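Long-range contacts in tRNA (guanine(6)-N2)-methyltransferase (Thermus thermophilus, PDB 3TMA), which methylates the N2 atom of the guanosine at position 6 of tRNA(Phe), with S-adenosyl-L-methionine as methyl donor: residues L187-Q193 with T216-E220; I276-P280 with V313-T317. All coordinates share one frame; numbering follows the deposited sequence.

Contact 1 of 2, residues L187-Q193 with T216-E220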
ATOM      1  N   LEU A 187      -0.375   5.228  -8.671  1.00 70.99           N
ATOM      2  CA  LEU A 187      -1.244   5.277  -7.486  1.00 61.69           C
ATOM      3  C   LEU A 187      -1.927   3.949  -7.121  1.00 54.38           C
ATOM      4  O   LEU A 187      -2.919   3.574  -7.740  1.00 51.99           O
ATOM      5  CB  LEU A 187      -2.297   6.357  -7.615  1.00 62.08           C
ATOM      6  CG  LEU A 187      -3.122   6.307  -6.327  1.00 61.02           C
ATOM      7  CD1 LEU A 187      -2.443   7.108  -5.264  1.00 61.77           C
ATOM      8  CD2 LEU A 187      -4.500   6.803  -6.546  1.00 61.81           C
ATOM      9  N   THR A 188      -1.467   3.312  -6.056  1.00 47.88           N
ATOM     10  CA  THR A 188      -1.915   1.946  -5.768  1.00 44.78           C
ATOM     11  C   THR A 188      -3.224   2.000  -4.987  1.00 39.68           C
ATOM     12  O   THR A 188      -3.489   2.994  -4.285  1.00 37.44           O
ATOM     13  CB  THR A 188      -0.860   1.196  -4.933  1.00 44.26           C
ATOM     14  OG1 THR A 188      -0.720   1.859  -3.667  1.00 46.69           O
ATOM     15  CG2 THR A 188       0.491   1.272  -5.618  1.00 46.95           C
ATOM     16  N   PRO A 189      -3.971   0.879  -4.972  1.00 37.16           N
ATOM     17  CA  PRO A 189      -5.092   0.808  -4.021  1.00 34.26           C
ATOM     18  C   PRO A 189      -4.648   0.947  -2.544  1.00 31.63           C
ATOM     19  O   PRO A 189      -5.435   1.405  -1.710  1.00 29.19           O
ATOM     20  CB  PRO A 189      -5.697  -0.591  -4.290  1.00 35.64           C
ATOM     21  CG  PRO A 189      -5.391  -0.844  -5.721  1.00 36.21           C
ATOM     22  CD  PRO A 189      -4.036  -0.200  -5.988  1.00 37.55           C
ATOM     23  N   VAL A 190      -3.409   0.564  -2.219  1.00 31.20           N
ATOM     24  CA  VAL A 190      -2.920   0.728  -0.833  1.00 30.40           C
ATOM     25  C   VAL A 190      -2.841   2.229  -0.418  1.00 32.90           C
ATOM     26  O   VAL A 190      -3.262   2.612   0.665  1.00 32.47           O
ATOM     27  CB  VAL A 190      -1.563   0.035  -0.644  1.00 33.31           C
ATOM     28  CG1 VAL A 190      -0.938   0.446   0.704  1.00 29.42           C
ATOM     29  CG2 VAL A 190      -1.760  -1.526  -0.708  1.00 29.91           C
ATOM     30  N   LEU A 191      -2.299   3.057  -1.298  1.00 33.59           N
ATOM     31  CA  LEU A 191      -2.275   4.490  -1.084  1.00 36.43           C
ATOM     32  C   LEU A 191      -3.664   5.114  -1.027  1.00 34.62           C
ATOM     33  O   LEU A 191      -3.941   5.959  -0.150  1.00 35.27           O
ATOM     34  CB  LEU A 191      -1.465   5.175  -2.175  1.00 39.20           C
ATOM     35  CG  LEU A 191      -0.156   5.671  -1.571  1.00 49.68           C
ATOM     36  CD1 LEU A 191       0.746   6.205  -2.680  1.00 57.67           C
ATOM     37  CD2 LEU A 191      -0.517   6.756  -0.544  1.00 48.54           C
ATOM     38  N   ALA A 192      -4.560   4.658  -1.890  1.00 33.05           N
ATOM     39  CA  ALA A 192      -5.959   5.074  -1.817  1.00 32.09           C
ATOM     40  C   ALA A 192      -6.624   4.735  -0.469  1.00 31.65           C
ATOM     41  O   ALA A 192      -7.343   5.564   0.118  1.00 33.04           O
ATOM     42  CB  ALA A 192      -6.750   4.434  -2.987  1.00 31.36           C
ATOM     43  N   GLN A 193      -6.423   3.513   0.005  1.00 30.29           N
ATOM     44  CA  GLN A 193      -6.948   3.078   1.347  1.00 29.61           C
ATOM     45  C   GLN A 193      -6.362   3.947   2.483  1.00 30.78           C
ATOM     46  O   GLN A 193      -7.067   4.337   3.439  1.00 29.38           O
ATOM     47  CB  GLN A 193      -6.585   1.591   1.590  1.00 31.09           C
ATOM     48  CG  GLN A 193      -6.952   1.044   2.999  1.00 27.14           C
ATOM     49  CD  GLN A 193      -8.458   0.937   3.201  1.00 35.82           C
ATOM     50  OE1 GLN A 193      -8.932   1.082   4.316  1.00 36.99           O
ATOM     51  NE2 GLN A 193      -9.212   0.718   2.117  1.00 28.92           N
ATOM     52  N   THR A 216      -9.284   4.439  -9.369  1.00 28.31           N
ATOM     53  CA  THR A 216      -8.735   3.699  -8.208  1.00 29.27           C
ATOM     54  C   THR A 216      -9.197   4.156  -6.830  1.00 27.85           C
ATOM     55  O   THR A 216      -9.632   3.318  -6.001  1.00 26.17           O
ATOM     56  CB  THR A 216      -7.206   3.663  -8.219  1.00 32.95           C
ATOM     57  OG1 THR A 216      -6.760   3.062  -9.445  1.00 35.60           O
ATOM     58  CG2 THR A 216      -6.680   2.838  -7.022  1.00 30.57           C
ATOM     59  N   ILE A 217      -9.178   5.473  -6.592  1.00 24.12           N
ATOM     60  CA  ILE A 217      -9.601   5.991  -5.287  1.00 26.03           C
ATOM     61  C   ILE A 217     -11.110   5.778  -5.034  1.00 25.60           C
ATOM     62  O   ILE A 217     -11.500   5.321  -3.943  1.00 23.20           O
ATOM     63  CB  ILE A 217      -9.256   7.471  -5.125  1.00 25.50           C
ATOM     64  CG1 ILE A 217      -7.746   7.633  -4.942  1.00 25.97           C
ATOM     65  CG2 ILE A 217      -9.926   8.045  -3.896  1.00 25.04           C
ATOM     66  CD1 ILE A 217      -7.274   9.107  -5.174  1.00 26.77           C
ATOM     67  N   ALA A 218     -11.938   6.039  -6.056  1.00 22.95           N
ATOM     68  CA  ALA A 218     -13.386   5.798  -5.940  1.00 22.53           C
ATOM     69  C   ALA A 218     -13.727   4.329  -5.658  1.00 23.14           C
ATOM     70  O   ALA A 218     -14.621   4.043  -4.849  1.00 22.89           O
ATOM     71  CB  ALA A 218     -14.157   6.290  -7.224  1.00 23.06           C
ATOM     72  N   LEU A 219     -13.037   3.404  -6.336  1.00 22.31           N
ATOM     73  CA  LEU A 219     -13.339   1.994  -6.188  1.00 24.28           C
ATOM     74  C   LEU A 219     -12.901   1.560  -4.801  1.00 24.09           C
ATOM     75  O   LEU A 219     -13.595   0.761  -4.172  1.00 24.90           O
ATOM     76  CB  LEU A 219     -12.574   1.162  -7.266  1.00 26.26           C
ATOM     77  CG  LEU A 219     -12.939   1.503  -8.733  1.00 31.95           C
ATOM     78  CD1 LEU A 219     -11.902   0.928  -9.731  1.00 32.90           C
ATOM     79  CD2 LEU A 219     -14.325   0.969  -9.065  1.00 33.26           C
ATOM     80  N   GLU A 220     -11.695   1.983  -4.361  1.00 21.49           N
ATOM     81  CA  GLU A 220     -11.240   1.653  -3.001  1.00 23.50           C
ATOM     82  C   GLU A 220     -12.221   2.138  -1.922  1.00 24.03           C
ATOM     83  O   GLU A 220     -12.579   1.384  -0.960  1.00 26.00           O
ATOM     84  CB  GLU A 220      -9.824   2.168  -2.737  1.00 23.68           C
ATOM     85  CG  GLU A 220      -9.241   1.701  -1.367  1.00 27.06           C
ATOM     86  CD  GLU A 220      -8.900   0.169  -1.299  1.00 34.12           C
ATOM     87  OE1 GLU A 220      -8.906  -0.533  -2.332  1.00 34.07           O
ATOM     88  OE2 GLU A 220      -8.642  -0.328  -0.191  1.00 31.28           O
TER
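One direct polar link joins the two helical segments: Q193 NE2 donates to E220 OE2 over 2.6 Å, a shortness that deserves little weight. An N-H...O angle of 147° and a 16° tilt of the oxygen out of the amide plane make the bond bent. OE2 receives it through the anti lone pair, on the side away from OE1, and the amide and carboxylate planes stand 82° apart. Both chains leave the helix with CG anti to the backbone N and then bend at chi2, which brings the two ends across one another. R71 and R177 both form salt bridges with OE1, so the buried carboxylate is gripped at each oxygen and is probably ionised.

The segments begin two helices of the Rossmann-fold methyltransferase domain; the axes of these short pieces approach to 8.8 Å. T216, which by similarity binds S-adenosyl-L-methionine, starts the second.

Apolar packing accounts for much of the remaining contact. A192 CB points into it and rests against E220 CB at 3.8 Å and I217 CG1 at 3.9 Å. L187 CD2 lies 3.7 Å from I217 CG1, though this leucine is poorly ordered and its approach less certain. T216 CG2 meets P189 CG at 4.1 Å.

T188 is the N-cap of the first helix: its OG1 accepts from L191 N at 3.1 Å and is also bonded to H27.

Contact 2 of 2, residues I276-P280 with V313-T317; sequences ILANP and VALLT
I276 O, A314 O and A278 O accept the three backbone hydrogen bonds that pair these strands. A314 N to I276 O and A278 N to A314 O are both 2.9 Å, L316 N to A278 O 3.0 Å. The same three carbonyl oxygens also receive CA-H contacts, from V313, L277 and L315 in that order; the V313 CA to I276 O separation is 3.2 Å.

Side chains of bridged residues pair up on the two faces of the sheet. I276 and V313 run alongside each other, CB of I276 4.1 Å from CG1 of V313, and on that face A278 CB meets L315 CB at 4.0 Å. L277 CD2 touches A314 CB at 4.2 Å on the opposite face.

Strands 275-278 and 312-317 are parallel neighbours in the sheet of the Rossmann-fold methyltransferase domain, with helix 290-305 between them in sequence: a beta-alpha-beta crossover. N279 and P280 follow the first strand, and N279 probably binds S-adenosyl-L-methionine, as in relatives. N279 extends its CG away from the backbone N (chi1 172°), and this lays the amide beside L316, OD1 lying 3.9 Å from L316 CD2. Beyond it, a water donates to both P280 O and L316 O, each at 2.8 Å, bridging the chains where they diverge.

Further out, helix 290-305 covers the I276, A278 and L315 face through A303, F299 and L300, whereas L196 and L195 of helix 189-198 pack on L277 and A314.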
ATOM      1  N   ILE A 276     -13.063  14.459   1.005  1.00 21.82           N
ATOM      2  CA  ILE A 276     -12.559  14.590  -0.372  1.00 22.39           C
ATOM      3  C   ILE A 276     -11.161  13.969  -0.393  1.00 24.71           C
ATOM      4  O   ILE A 276     -10.325  14.267   0.469  1.00 23.89           O
ATOM      5  CB  ILE A 276     -12.477  16.091  -0.794  1.00 22.93           C
ATOM      6  CG1 ILE A 276     -13.888  16.695  -0.742  1.00 23.10           C
ATOM      7  CG2 ILE A 276     -11.850  16.255  -2.198  1.00 18.77           C
ATOM      8  CD1 ILE A 276     -13.918  18.226  -1.110  1.00 26.68           C
ATOM      9  N   LEU A 277     -10.950  13.009  -1.291  1.00 23.53           N
ATOM     10  CA  LEU A 277      -9.677  12.283  -1.335  1.00 24.10           C
ATOM     11  C   LEU A 277      -9.035  12.602  -2.676  1.00 24.37           C
ATOM     12  O   LEU A 277      -9.577  12.230  -3.711  1.00 23.79           O
ATOM     13  CB  LEU A 277      -9.938  10.755  -1.252  1.00 24.38           C
ATOM     14  CG  LEU A 277     -10.932  10.331  -0.153  1.00 26.25           C
ATOM     15  CD1 LEU A 277     -11.218   8.802  -0.217  1.00 31.25           C
ATOM     16  CD2 LEU A 277     -10.416  10.721   1.243  1.00 26.45           C
ATOM     17  N   ALA A 278      -7.930  13.340  -2.659  1.00 24.06           N
ATOM     18  CA  ALA A 278      -7.513  14.080  -3.867  1.00 25.70           C
ATOM     19  C   ALA A 278      -6.066  13.724  -4.244  1.00 28.93           C
ATOM     20  O   ALA A 278      -5.165  13.783  -3.400  1.00 28.94           O
ATOM     21  CB  ALA A 278      -7.654  15.538  -3.641  1.00 25.24           C
ATOM     22  N   ASN A 279      -5.869  13.360  -5.514  1.00 28.42           N
ATOM     23  CA  ASN A 279      -4.570  12.998  -6.041  1.00 30.13           C
ATOM     24  C   ASN A 279      -4.386  13.857  -7.307  1.00 34.72           C
ATOM     25  O   ASN A 279      -4.643  13.397  -8.416  1.00 35.10           O
ATOM     26  CB  ASN A 279      -4.602  11.508  -6.389  1.00 30.32           C
ATOM     27  CG  ASN A 279      -3.390  11.037  -7.120  1.00 33.85           C
ATOM     28  OD1 ASN A 279      -2.273  11.467  -6.848  1.00 34.50           O
ATOM     29  ND2 ASN A 279      -3.602  10.113  -8.066  1.00 42.11           N
ATOM     30  N   PRO A 280      -3.986  15.124  -7.141  1.00 36.54           N
ATOM     31  CA  PRO A 280      -3.903  16.048  -8.309  1.00 39.75           C
ATOM     32  C   PRO A 280      -2.820  15.617  -9.310  1.00 42.72           C
ATOM     33  O   PRO A 280      -1.875  14.962  -8.907  1.00 41.95           O
ATOM     34  CB  PRO A 280      -3.484  17.387  -7.681  1.00 39.68           C
ATOM     35  CG  PRO A 280      -3.837  17.280  -6.233  1.00 40.92           C
ATOM     36  CD  PRO A 280      -3.841  15.806  -5.850  1.00 35.97           C
ATOM     37  N   VAL A 313     -10.288  16.952   3.900  1.00 27.59           N
ATOM     38  CA  VAL A 313      -9.648  16.586   2.637  1.00 26.00           C
ATOM     39  C   VAL A 313      -8.375  15.810   2.972  1.00 27.29           C
ATOM     40  O   VAL A 313      -7.633  16.204   3.863  1.00 30.01           O
ATOM     41  CB  VAL A 313      -9.237  17.851   1.793  1.00 29.20           C
ATOM     42  CG1 VAL A 313      -8.786  17.441   0.400  1.00 26.58           C
ATOM     43  CG2 VAL A 313     -10.395  18.830   1.674  1.00 26.06           C
ATOM     44  N   ALA A 314      -8.139  14.680   2.318  1.00 25.09           N
ATOM     45  CA  ALA A 314      -6.803  14.066   2.361  1.00 26.95           C
ATOM     46  C   ALA A 314      -6.207  14.223   0.963  1.00 28.46           C
ATOM     47  O   ALA A 314      -6.824  13.824  -0.031  1.00 26.49           O
ATOM     48  CB  ALA A 314      -6.896  12.555   2.752  1.00 26.30           C
ATOM     49  N   LEU A 315      -5.053  14.813   0.895  1.00 28.66           N
ATOM     50  CA  LEU A 315      -4.491  15.020  -0.389  1.00 30.15           C
ATOM     51  C   LEU A 315      -3.045  14.651  -0.532  1.00 30.18           C
ATOM     52  O   LEU A 315      -2.284  14.776   0.369  1.00 31.42           O
ATOM     53  CB  LEU A 315      -4.817  16.406  -0.959  1.00 33.38           C
ATOM     54  CG  LEU A 315      -3.963  17.644  -0.749  1.00 44.51           C
ATOM     55  CD1 LEU A 315      -2.549  17.419  -1.351  1.00 47.25           C
ATOM     56  CD2 LEU A 315      -4.692  18.759  -1.484  1.00 46.72           C
ATOM     57  N   LEU A 316      -2.707  14.182  -1.706  1.00 30.10           N
ATOM     58  CA  LEU A 316      -1.321  13.741  -1.960  1.00 32.05           C
ATOM     59  C   LEU A 316      -0.632  14.735  -2.908  1.00 34.32           C
ATOM     60  O   LEU A 316      -1.220  15.091  -3.955  1.00 37.25           O
ATOM     61  CB  LEU A 316      -1.426  12.352  -2.605  1.00 34.27           C
ATOM     62  CG  LEU A 316      -0.298  11.364  -2.835  1.00 42.73           C
ATOM     63  CD1 LEU A 316       0.505  11.002  -1.585  1.00 38.22           C
ATOM     64  CD2 LEU A 316      -1.020  10.142  -3.373  1.00 45.36           C
ATOM     65  N   THR A 317       0.581  15.193  -2.591  1.00 29.79           N
ATOM     66  CA  THR A 317       1.264  16.134  -3.486  1.00 31.78           C
ATOM     67  C   THR A 317       2.795  16.019  -3.404  1.00 30.22           C
ATOM     68  O   THR A 317       3.352  15.929  -2.310  1.00 28.04           O
ATOM     69  CB  THR A 317       0.847  17.654  -3.187  1.00 32.38           C
ATOM     70  OG1 THR A 317       1.640  18.544  -3.984  1.00 33.55           O
ATOM     71  CG2 THR A 317       1.102  18.002  -1.720  1.00 32.89           C
TER
HETATM   72  O   HOH W   1      -0.358  15.083  -6.586  1.00 35.42           O

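In the fold
Contact 1 closes before contact 2 opens along the chain, yet their centres lie only 11 Å apart and they touch directly. I217 bridges them from the helix side: its CG2 is 3.8 Å from L277 CB and its CD1 is 3.8 Å from N279 CB. L187 supplies the other junction, with CD2 3.8 Å from N279 ND2 and CD1 3.8 Å from L316 CD2. These contacts put helix 216-225, through I217, and L187, just ahead of helix 189-198, against the strand pair of contact 2. T216 and N279, both inferred by similarity to bind S-adenosyl-L-methionine, have side chains about 7 Å apart, consistent with the two contacts bordering one cofactor pocket.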